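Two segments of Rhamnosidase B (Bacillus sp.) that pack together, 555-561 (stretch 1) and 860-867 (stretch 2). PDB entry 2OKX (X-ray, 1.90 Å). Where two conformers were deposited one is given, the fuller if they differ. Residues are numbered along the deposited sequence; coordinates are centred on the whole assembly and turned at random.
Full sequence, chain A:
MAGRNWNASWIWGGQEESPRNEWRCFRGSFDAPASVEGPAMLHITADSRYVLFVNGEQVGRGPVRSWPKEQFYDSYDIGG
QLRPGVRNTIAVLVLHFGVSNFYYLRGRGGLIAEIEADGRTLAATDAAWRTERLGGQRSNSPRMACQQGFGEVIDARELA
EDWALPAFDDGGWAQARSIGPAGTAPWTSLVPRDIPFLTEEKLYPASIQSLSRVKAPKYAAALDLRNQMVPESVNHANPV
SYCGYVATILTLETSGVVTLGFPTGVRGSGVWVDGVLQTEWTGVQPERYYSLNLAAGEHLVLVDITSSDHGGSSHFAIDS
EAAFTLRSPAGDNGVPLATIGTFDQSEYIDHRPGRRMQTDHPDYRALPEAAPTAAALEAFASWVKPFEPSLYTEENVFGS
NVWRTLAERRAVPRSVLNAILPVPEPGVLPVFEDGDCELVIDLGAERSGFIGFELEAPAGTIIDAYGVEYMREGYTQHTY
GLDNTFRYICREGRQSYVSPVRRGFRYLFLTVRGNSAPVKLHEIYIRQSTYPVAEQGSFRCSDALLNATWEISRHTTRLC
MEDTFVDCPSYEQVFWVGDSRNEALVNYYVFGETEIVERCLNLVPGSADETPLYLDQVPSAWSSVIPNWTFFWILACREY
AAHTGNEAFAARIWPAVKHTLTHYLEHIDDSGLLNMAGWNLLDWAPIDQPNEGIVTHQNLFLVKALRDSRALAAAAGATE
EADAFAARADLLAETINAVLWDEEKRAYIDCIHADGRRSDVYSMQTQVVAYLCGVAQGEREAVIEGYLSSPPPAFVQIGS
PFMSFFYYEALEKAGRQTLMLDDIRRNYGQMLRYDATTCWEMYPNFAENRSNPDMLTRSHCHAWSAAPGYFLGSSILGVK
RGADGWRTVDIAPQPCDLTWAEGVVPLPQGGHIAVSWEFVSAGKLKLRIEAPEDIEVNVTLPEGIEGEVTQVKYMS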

# COMPACT_ATOMS: atom_id res chain seq x y z
N HIS A 555 -2.28 -6.48 -14.94
CA HIS A 555 -2.92 -5.29 -14.39
C HIS A 555 -2.54 -5.08 -12.92
O HIS A 555 -2.29 -3.96 -12.49
CB HIS A 555 -4.44 -5.39 -14.52
CG HIS A 555 -5.14 -4.10 -14.21
ND1 HIS A 555 -4.84 -2.92 -14.86
CD2 HIS A 555 -6.12 -3.80 -13.32
CE1 HIS A 555 -5.59 -1.95 -14.37
NE2 HIS A 555 -6.38 -2.46 -13.44
N THR A 556 -2.48 -6.17 -12.16
CA THR A 556 -2.12 -6.08 -10.74
C THR A 556 -0.71 -5.48 -10.60
O THR A 556 -0.47 -4.63 -9.75
CB THR A 556 -2.11 -7.47 -10.08
OG1 THR A 556 -3.39 -8.09 -10.26
CG2 THR A 556 -1.82 -7.34 -8.58
N THR A 557 0.20 -5.96 -11.43
CA THR A 557 1.59 -5.50 -11.40
C THR A 557 1.67 -4.01 -11.72
O THR A 557 2.38 -3.27 -11.05
CB THR A 557 2.44 -6.31 -12.39
OG1 THR A 557 2.32 -7.70 -12.07
CG2 THR A 557 3.91 -5.90 -12.31
N ARG A 558 0.93 -3.59 -12.73
CA ARG A 558 0.89 -2.19 -13.13
C ARG A 558 0.48 -1.30 -11.95
O ARG A 558 1.15 -0.32 -11.64
CB ARG A 558 -0.08 -2.02 -14.30
CG ARG A 558 -0.24 -0.61 -14.86
CD ARG A 558 -0.82 -0.70 -16.26
NE ARG A 558 -1.93 -1.66 -16.32
CZ ARG A 558 -2.28 -2.33 -17.41
NH1 ARG A 558 -1.61 -2.15 -18.54
NH2 ARG A 558 -3.29 -3.19 -17.38
N LEU A 559 -0.63 -1.66 -11.30
CA LEU A 559 -1.14 -0.86 -10.19
C LEU A 559 -0.27 -0.89 -8.94
O LEU A 559 -0.40 -0.03 -8.06
CB LEU A 559 -2.56 -1.31 -9.83
CG LEU A 559 -3.63 -1.21 -10.91
CD1 LEU A 559 -4.97 -1.55 -10.27
CD2 LEU A 559 -3.67 0.20 -11.51
N CYS A 560 0.62 -1.88 -8.85
CA CYS A 560 1.51 -1.99 -7.70
C CYS A 560 2.89 -1.44 -8.03
O CYS A 560 3.87 -1.78 -7.37
CB CYS A 560 1.61 -3.44 -7.24
SG CYS A 560 0.10 -4.03 -6.46
N MET A 561 2.96 -0.62 -9.07
CA MET A 561 4.21 0.01 -9.47
C MET A 561 4.00 1.53 -9.43
O MET A 561 3.40 2.10 -10.34
CB MET A 561 4.62 -0.43 -10.88
CG MET A 561 5.17 -1.86 -10.95
SD MET A 561 5.49 -2.46 -12.63
CE MET A 561 7.05 -1.64 -13.01
N HIS A 860 -7.61 -6.97 -2.64
CA HIS A 860 -7.95 -7.68 -3.87
C HIS A 860 -6.92 -7.43 -4.97
O HIS A 860 -7.07 -7.93 -6.08
CB HIS A 860 -9.34 -7.26 -4.35
CG HIS A 860 -10.45 -7.81 -3.52
ND1 HIS A 860 -11.34 -8.75 -3.99
CD2 HIS A 860 -10.80 -7.58 -2.23
CE1 HIS A 860 -12.18 -9.08 -3.03
NE2 HIS A 860 -11.87 -8.39 -1.95
N CYS A 861 -5.88 -6.67 -4.66
CA CYS A 861 -4.86 -6.34 -5.64
C CYS A 861 -3.47 -6.32 -5.00
O CYS A 861 -3.04 -5.30 -4.48
CB CYS A 861 -5.17 -4.97 -6.27
SG CYS A 861 -4.04 -4.44 -7.59
N HIS A 862 -2.79 -7.47 -5.03
CA HIS A 862 -1.45 -7.62 -4.46
C HIS A 862 -0.56 -8.23 -5.54
O HIS A 862 -0.72 -9.40 -5.87
CB HIS A 862 -1.48 -8.56 -3.25
CG HIS A 862 -1.37 -7.86 -1.93
ND1 HIS A 862 -0.33 -8.07 -1.05
CD2 HIS A 862 -2.19 -6.96 -1.33
CE1 HIS A 862 -0.51 -7.33 0.03
NE2 HIS A 862 -1.64 -6.65 -0.11
N ALA A 863 0.35 -7.44 -6.09
CA ALA A 863 1.22 -7.93 -7.15
C ALA A 863 2.11 -9.09 -6.73
O ALA A 863 2.70 -9.76 -7.57
CB ALA A 863 2.07 -6.79 -7.73
N TRP A 864 2.23 -9.33 -5.42
CA TRP A 864 3.07 -10.45 -5.00
C TRP A 864 2.35 -11.75 -5.38
O TRP A 864 2.93 -12.84 -5.31
CB TRP A 864 3.38 -10.36 -3.49
CG TRP A 864 2.32 -10.82 -2.52
CD1 TRP A 864 1.01 -11.10 -2.78
CD2 TRP A 864 2.51 -11.07 -1.12
NE1 TRP A 864 0.37 -11.50 -1.62
CE2 TRP A 864 1.27 -11.49 -0.59
CE3 TRP A 864 3.62 -10.97 -0.26
CZ2 TRP A 864 1.10 -11.81 0.77
CZ3 TRP A 864 3.45 -11.29 1.09
CH2 TRP A 864 2.20 -11.71 1.59
N SER A 865 1.11 -11.61 -5.83
CA SER A 865 0.26 -12.73 -6.24
C SER A 865 0.15 -12.87 -7.77
O SER A 865 -0.63 -13.69 -8.26
CB SER A 865 -1.16 -12.55 -5.69
OG SER A 865 -1.19 -12.58 -4.27
N ALA A 866 0.91 -12.07 -8.52
CA ALA A 866 0.82 -12.11 -9.99
C ALA A 866 1.66 -13.17 -10.70
O ALA A 866 2.03 -13.00 -11.87
CB ALA A 866 1.16 -10.72 -10.55
N ALA A 867 1.92 -14.28 -10.02
CA ALA A 867 2.72 -15.37 -10.58
C ALA A 867 2.51 -15.73 -12.06
O ALA A 867 3.48 -15.88 -12.80
CB ALA A 867 2.54 -16.63 -9.72

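Stretch 1 is the last part of a helix, residues 555 to 559, followed by a short non-helical tail. Stretch 2 is mostly loop, with a 3-10 segment at 863-865. The two lie about 300 residues apart in the chain, and together they bury 316 Å² of surface. The backbones come closest at Thr 557 and Ala 863, whose CA atoms are 4.9 Å apart.

His 860 opens stretch 2 and is out of reach of the helix. Cys 861 is the first residue to pack. Its chi1 is t, and its sulfur meets carbon from two helix residues. Thr 556 CG2 lies 3.8 Å from Cys 861 SG, and Leu 559 CD1 lies 4.0 Å from the same sulfur. Cys 560 SG is 4.3 Å from Cys 861 SG, much too far for a disulfide, so the two sulfurs are simply packed as neighbours.

His 862 turns its CA-to-CB bond away from stretch 1. It takes part through its backbone: Thr 556 CG2 is 3.4 Å from His 862 C. The methyl of Thr 556 rests against the peptide link here, for Thr 556 CG2 is also 3.3 Å from Ala 863 N. Thr 556 OG1 is hydrogen-bonded elsewhere in the structure.

Ala 863 touches Thr 556, Thr 557 and Cys 560. Its CA-to-CB bond points toward the helix, and Ala 863 CB sits 3.4 Å from Cys 560 CB, a tight apolar contact. Ala 863 CB is also 3.9 Å from Thr 557 CA, so it packs against the helix backbone as well. Ala 863 N donates a weak hydrogen bond to Cys 560 SG, at 3.4 Å and with an N-H...S angle of 143°. Sulfur is a large, poor acceptor, which suits the long distance. This is the only hydrogen bond between the stretches. Cys 560 is the first residue to leave helical phi/psi, and its CA-to-CB bond points toward stretch 2.

Trp 864 points away, and Ser 865 makes no contact with stretch 1. Ala 866 N donates to Ala 863 O at 3.1 Å, and the CA-to-CB bonds of both alanines point toward the helix. Ala 866 CB reaches Thr 557 OG1 at 3.6 Å, a van der Waals contact. That hydroxyl oxygen has its hydrogen bond with a residue just outside the stretches. Ala 867 is again out of reach. Most of the interface is therefore close packing of small groups, with one weak polar link.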